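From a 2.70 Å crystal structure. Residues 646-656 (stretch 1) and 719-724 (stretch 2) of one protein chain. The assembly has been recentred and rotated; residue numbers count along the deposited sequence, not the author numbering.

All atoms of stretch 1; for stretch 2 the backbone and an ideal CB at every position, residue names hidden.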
ATOM      1  N   PRO A 646     -38.891 -29.829  11.981  1.00 87.59           N
ATOM      2  CA  PRO A 646     -38.278 -30.522  13.111  1.00 84.28           C
ATOM      3  C   PRO A 646     -37.014 -31.259  12.698  1.00 77.10           C
ATOM      4  O   PRO A 646     -36.990 -31.694  11.571  1.00 74.28           O
ATOM      5  CB  PRO A 646     -39.372 -31.493  13.556  1.00 78.44           C
ATOM      6  CG  PRO A 646     -40.617 -30.708  13.245  1.00 83.09           C
ATOM      7  CD  PRO A 646     -40.323 -30.157  11.867  1.00 85.71           C
ATOM      8  N   ARG A 647     -36.062 -31.359  13.635  1.00 79.18           N
ATOM      9  CA  ARG A 647     -34.686 -31.881  13.417  1.00 80.24           C
ATOM     10  C   ARG A 647     -34.781 -33.262  12.761  1.00 77.66           C
ATOM     11  O   ARG A 647     -34.260 -33.415  11.659  1.00 84.84           O
ATOM     12  CB  ARG A 647     -33.889 -31.863  14.728  1.00 79.16           C
ATOM     13  CG  ARG A 647     -32.514 -32.506  14.638  1.00 91.80           C
ATOM     14  CD  ARG A 647     -31.806 -32.518  15.984  1.00 91.95           C
ATOM     15  NE  ARG A 647     -30.400 -32.890  15.868  1.00 95.96           N
ATOM     16  CZ  ARG A 647     -29.435 -32.092  15.429  1.00 96.42           C
ATOM     17  NH1 ARG A 647     -29.689 -30.850  15.035  1.00100.39           N
ATOM     18  NH2 ARG A 647     -28.203 -32.552  15.383  1.00 95.64           N
ATOM     19  N   LYS A 648     -35.443 -34.220  13.398  1.00 84.68           N
ATOM     20  CA  LYS A 648     -35.422 -35.648  12.953  1.00 93.52           C
ATOM     21  C   LYS A 648     -36.134 -35.732  11.586  1.00 90.82           C
ATOM     22  O   LYS A 648     -35.652 -36.477  10.697  1.00 70.72           O
ATOM     23  CB  LYS A 648     -35.990 -36.574  14.041  1.00104.31           C
ATOM     24  CG  LYS A 648     -36.731 -35.883  15.191  1.00114.80           C
ATOM     25  CD  LYS A 648     -37.435 -36.816  16.163  1.00118.70           C
ATOM     26  CE  LYS A 648     -38.795 -36.303  16.600  1.00121.64           C
ATOM     27  NZ  LYS A 648     -39.621 -37.376  17.208  1.00120.12           N
ATOM     28  N   GLU A 649     -37.193 -34.939  11.367  1.00 86.51           N
ATOM     29  CA  GLU A 649     -37.893 -34.907  10.053  1.00 88.63           C
ATOM     30  C   GLU A 649     -36.929 -34.353   8.987  1.00 82.32           C
ATOM     31  O   GLU A 649     -36.867 -34.900   7.862  1.00 88.82           O
ATOM     32  CB  GLU A 649     -39.190 -34.095  10.140  1.00 96.14           C
ATOM     33  CG  GLU A 649     -40.345 -34.773   9.426  1.00107.59           C
ATOM     34  CD  GLU A 649     -41.443 -33.873   8.884  1.00119.69           C
ATOM     35  OE1 GLU A 649     -41.386 -32.638   9.110  1.00130.08           O
ATOM     36  OE2 GLU A 649     -42.353 -34.415   8.215  1.00123.54           O
ATOM     37  N   TYR A 650     -36.183 -33.294   9.310  1.00 80.26           N
ATOM     38  CA  TYR A 650     -35.256 -32.613   8.357  1.00 77.10           C
ATOM     39  C   TYR A 650     -34.015 -33.482   8.127  1.00 71.24           C
ATOM     40  O   TYR A 650     -33.525 -33.512   6.995  1.00 74.01           O
ATOM     41  CB  TYR A 650     -34.845 -31.236   8.870  1.00 79.31           C
ATOM     42  CG  TYR A 650     -33.862 -30.506   7.988  1.00 79.39           C
ATOM     43  CD1 TYR A 650     -34.281 -29.898   6.824  1.00 87.62           C
ATOM     44  CD2 TYR A 650     -32.530 -30.385   8.335  1.00 73.04           C
ATOM     45  CE1 TYR A 650     -33.405 -29.204   6.004  1.00 83.34           C
ATOM     46  CE2 TYR A 650     -31.639 -29.730   7.513  1.00 80.46           C
ATOM     47  CZ  TYR A 650     -32.074 -29.115   6.353  1.00 80.62           C
ATOM     48  OH  TYR A 650     -31.211 -28.459   5.514  1.00 76.29           O
ATOM     49  N   PHE A 651     -33.561 -34.190   9.154  1.00 65.13           N
ATOM     50  CA  PHE A 651     -32.465 -35.188   9.072  1.00 75.07           C
ATOM     51  C   PHE A 651     -32.797 -36.288   8.068  1.00 79.18           C
ATOM     52  O   PHE A 651     -31.923 -36.573   7.216  1.00 77.57           O
ATOM     53  CB  PHE A 651     -32.182 -35.862  10.416  1.00 74.28           C
ATOM     54  CG  PHE A 651     -31.109 -36.916  10.306  1.00 73.92           C
ATOM     55  CD1 PHE A 651     -29.791 -36.550  10.107  1.00 79.14           C
ATOM     56  CD2 PHE A 651     -31.412 -38.267  10.382  1.00 77.94           C
ATOM     57  CE1 PHE A 651     -28.791 -37.511   9.993  1.00 86.98           C
ATOM     58  CE2 PHE A 651     -30.415 -39.229  10.268  1.00 81.67           C
ATOM     59  CZ  PHE A 651     -29.105 -38.852  10.075  1.00 86.57           C
ATOM     60  N   GLU A 652     -33.986 -36.904   8.204  1.00 91.61           N
ATOM     61  CA  GLU A 652     -34.467 -38.006   7.313  1.00 97.26           C
ATOM     62  C   GLU A 652     -34.561 -37.438   5.893  1.00 84.37           C
ATOM     63  O   GLU A 652     -34.060 -38.058   4.952  1.00 80.73           O
ATOM     64  CB  GLU A 652     -35.826 -38.576   7.762  1.00102.45           C
ATOM     65  CG  GLU A 652     -35.828 -39.273   9.121  1.00104.31           C
ATOM     66  CD  GLU A 652     -35.204 -40.663   9.227  1.00113.75           C
ATOM     67  OE1 GLU A 652     -34.859 -41.261   8.191  1.00121.31           O
ATOM     68  OE2 GLU A 652     -35.054 -41.155  10.363  1.00117.88           O
ATOM     69  N   PHE A 653     -35.137 -36.249   5.785  1.00 78.41           N
ATOM     70  CA  PHE A 653     -35.404 -35.558   4.502  1.00 81.95           C
ATOM     71  C   PHE A 653     -34.100 -35.319   3.735  1.00 82.76           C
ATOM     72  O   PHE A 653     -34.103 -35.455   2.503  1.00 82.48           O
ATOM     73  CB  PHE A 653     -36.108 -34.246   4.816  1.00 85.46           C
ATOM     74  CG  PHE A 653     -36.550 -33.476   3.608  1.00 92.27           C
ATOM     75  CD1 PHE A 653     -35.659 -32.675   2.922  1.00 99.29           C
ATOM     76  CD2 PHE A 653     -37.865 -33.523   3.183  1.00 95.58           C
ATOM     77  CE1 PHE A 653     -36.081 -31.931   1.838  1.00100.55           C
ATOM     78  CE2 PHE A 653     -38.283 -32.777   2.098  1.00 97.91           C
ATOM     79  CZ  PHE A 653     -37.387 -31.986   1.424  1.00103.53           C
ATOM     80  N   ILE A 654     -33.033 -34.925   4.441  1.00 87.21           N
ATOM     81  CA  ILE A 654     -31.678 -34.655   3.863  1.00 87.27           C
ATOM     82  C   ILE A 654     -30.949 -35.981   3.598  1.00 83.68           C
ATOM     83  O   ILE A 654     -30.427 -36.161   2.489  1.00 80.64           O
ATOM     84  CB  ILE A 654     -30.871 -33.711   4.790  1.00 94.75           C
ATOM     85  CG1 ILE A 654     -31.339 -32.250   4.716  1.00100.34           C
ATOM     86  CG2 ILE A 654     -29.388 -33.822   4.524  1.00 93.79           C
ATOM     87  CD1 ILE A 654     -31.951 -31.838   3.382  1.00 98.75           C
ATOM     88  N   THR A 655     -30.892 -36.881   4.577  1.00 87.27           N
ATOM     89  CA  THR A 655     -30.111 -38.143   4.494  1.00 89.34           C
ATOM     90  C   THR A 655     -30.693 -39.091   3.446  1.00 94.91           C
ATOM     91  O   THR A 655     -29.898 -39.643   2.676  1.00 97.88           O
ATOM     92  CB  THR A 655     -30.108 -38.896   5.825  1.00 92.72           C
ATOM     93  OG1 THR A 655     -31.451 -38.791   6.306  1.00 92.22           O
ATOM     94  CG2 THR A 655     -29.134 -38.332   6.833  1.00 92.28           C
ATOM     95  N   LYS A 656     -32.014 -39.314   3.450  1.00 94.33           N
ATOM     96  CA  LYS A 656     -32.669 -40.220   2.469  1.00 95.24           C
ATOM     97  C   LYS A 656     -32.373 -39.704   1.048  1.00 90.49           C
ATOM     98  O   LYS A 656     -31.902 -40.516   0.230  1.00 91.60           O
ATOM     99  CB  LYS A 656     -34.170 -40.380   2.763  1.00 97.12           C
ATOM    100  CG  LYS A 656     -34.493 -41.297   3.941  1.00102.44           C
ATOM    101  CD  LYS A 656     -35.984 -41.392   4.258  1.00110.12           C
ATOM    102  CE  LYS A 656     -36.295 -42.090   5.569  1.00110.32           C
ATOM    103  NZ  LYS A 656     -35.908 -43.524   5.554  1.00117.53           N
ATOM    104  N   UNK A 719     -21.555 -33.242   9.646  1.00 96.26           N
ATOM    105  CA  UNK A 719     -22.822 -32.731  10.205  1.00 99.15           C
ATOM    106  C   UNK A 719     -23.855 -33.868  10.190  1.00102.55           C
ATOM    107  O   UNK A 719     -24.526 -34.054  11.225  1.00 97.97           O
ATOM    108  CB  UNK A 719     -23.330 -31.524   9.414  1.00 99.15           C
ATOM    109  N   UNK A 720     -23.979 -34.588   9.067  1.00100.21           N
ATOM    110  CA  UNK A 720     -25.003 -35.658   8.878  1.00106.20           C
ATOM    111  C   UNK A 720     -24.564 -36.935   9.600  1.00115.01           C
ATOM    112  O   UNK A 720     -25.425 -37.633  10.162  1.00116.44           O
ATOM    113  CB  UNK A 720     -25.224 -35.949   7.392  1.00106.20           C
ATOM    114  N   UNK A 721     -23.262 -37.210   9.595  1.00130.35           N
ATOM    115  CA  UNK A 721     -22.638 -38.345  10.321  1.00134.51           C
ATOM    116  C   UNK A 721     -22.857 -38.176  11.829  1.00134.86           C
ATOM    117  O   UNK A 721     -22.893 -37.031  12.301  1.00127.21           O
ATOM    118  CB  UNK A 721     -21.143 -38.437  10.011  1.00134.51           C
ATOM    119  N   UNK A 722     -23.044 -39.298  12.530  1.00152.12           N
ATOM    120  CA  UNK A 722     -23.128 -39.439  14.012  1.00156.52           C
ATOM    121  C   UNK A 722     -24.465 -38.881  14.524  1.00160.71           C
ATOM    122  O   UNK A 722     -25.201 -39.647  15.174  1.00164.91           O
ATOM    123  CB  UNK A 722     -21.965 -38.714  14.693  1.00156.52           C
ATOM    124  N   UNK A 723     -24.785 -37.621  14.210  1.00159.38           N
ATOM    125  CA  UNK A 723     -25.896 -36.842  14.828  1.00161.86           C
ATOM    126  C   UNK A 723     -27.227 -37.555  14.554  1.00156.50           C
ATOM    127  O   UNK A 723     -27.350 -38.252  13.545  1.00157.84           O
ATOM    128  CB  UNK A 723     -25.938 -35.413  14.283  1.00161.86           C
ATOM    129  N   UNK A 724     -28.251 -37.441  15.446  1.00152.78           N
ATOM    130  CA  UNK A 724     -29.507 -38.195  15.316  1.00142.37           C
ATOM    131  C   UNK A 724     -30.514 -37.612  14.309  1.00137.54           C
ATOM    132  O   UNK A 724     -31.526 -37.006  14.667  1.00151.80           O
ATOM    133  CB  UNK A 724     -30.178 -38.280  16.688  1.00142.37           C
TER

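Stretch 1 is a helix from Arg 647 onward, and it turns Arg 647, Phe 651 and Ile 654 toward the non-helical segment 719-724, with Thr 655 beside them.

At position 719 the CA-to-CB bond runs sideways, and no atom of stretch 1 lies within 5.5 Å of the ideal CB. The helix therefore chooses little here, and many residues would serve. The deposited residue is Ala 719, whose methyl group makes no contact across the gap.

Position 720 is more demanding. Its CB also points sideways, but the ideal CB lies 4.6 Å from Thr 655 CG2 and 4.7 Å from Phe 651 CE1, with Ile 654 CG2 a little farther off. These neighbours are carbon atoms, so an apolar chain long enough to reach the helix would suit: leucine, isoleucine or methionine, for instance. Leu 720 is found, with chi1 m and chi2 t. Its end comes nearer the helix than its CB does: Leu 720 CD1 lies 3.2 Å from Ile 654 CG2, an apolar contact closer than two methyl groups normally come, as modelled at 2.70 Å, and 4.3 Å from Thr 655 CG2. The backbone takes part too: Leu 720 O sits at the edge of the Phe 651 ring, 3.4 Å from Phe 651 CE1.

At 721 the CB points away, so the helix does not restrict the choice, and many residues would do. Ser 721 occupies it without touching stretch 1.

Position 722 also points away. Its phi/psi of 73/-55° is that of a classic gamma turn, closed by a hydrogen bond from the backbone N of 723 to Ser 721 O at 2.8 Å. Glycine would enter it most easily; His 722 accepts the strain, its ring remote from the helix.

At 723 the CB again lies sideways, but the ideal CB is 3.8 Å from Arg 647 NH2. A positive guanidinium favours an acidic or neutral polar residue over a basic one. Asp 723 supplies the opposite charge, yet Asp 723 OD2 stays 4.2 Å from Arg 647 NH2, beyond a salt bridge, so the attraction is unaccompanied by a hydrogen bond.

Position 724 has phi near -80°, compatible with proline among many others. Its CB points away, and the ideal CB lies 5.5 Å from Arg 647 NE, so the helix sets no strict demand. Pro 724 fits this phi, and Pro 724 CG lies at the edge of the guanidinium, 4.1 Å from Arg 647 NE. Pro 724 C rests over one face of the Phe 651 ring, 4.1 Å from Phe 651 CD2, so ring and backbone cover parts of Arg 647 and Phe 651.

Stretch 2, residues 719-724: ALSHDP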
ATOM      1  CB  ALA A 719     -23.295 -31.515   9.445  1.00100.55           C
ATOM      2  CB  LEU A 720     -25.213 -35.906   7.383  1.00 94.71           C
ATOM      3  CG  LEU A 720     -25.853 -34.742   6.632  1.00 95.50           C
ATOM      4  CD1 LEU A 720     -26.597 -35.233   5.407  1.00 99.66           C
ATOM      5  CD2 LEU A 720     -26.795 -33.951   7.520  1.00 94.45           C
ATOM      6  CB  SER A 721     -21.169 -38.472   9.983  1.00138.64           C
ATOM      7  OG  SER A 721     -20.931 -38.230   8.601  1.00142.38           O
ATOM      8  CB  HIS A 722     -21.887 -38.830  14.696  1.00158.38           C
ATOM      9  CG  HIS A 722     -21.471 -39.549  15.942  1.00157.25           C
ATOM     10  ND1 HIS A 722     -20.788 -40.756  15.909  1.00155.22           N
ATOM     11  CD2 HIS A 722     -21.637 -39.250  17.249  1.00155.49           C
ATOM     12  CE1 HIS A 722     -20.557 -41.167  17.141  1.00151.35           C
ATOM     13  NE2 HIS A 722     -21.068 -40.260  17.983  1.00153.49           N
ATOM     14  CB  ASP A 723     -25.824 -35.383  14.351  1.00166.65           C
ATOM     15  CG  ASP A 723     -24.423 -34.770  14.370  1.00162.32           C
ATOM     16  OD1 ASP A 723     -23.441 -35.528  14.528  1.00158.10           O
ATOM     17  OD2 ASP A 723     -24.317 -33.534  14.208  1.00157.49           O
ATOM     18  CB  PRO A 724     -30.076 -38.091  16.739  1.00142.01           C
ATOM     19  CG  PRO A 724     -29.690 -36.691  17.148  1.00142.60           C
ATOM     20  CD  PRO A 724     -28.263 -36.578  16.644  1.00148.39           C
TER
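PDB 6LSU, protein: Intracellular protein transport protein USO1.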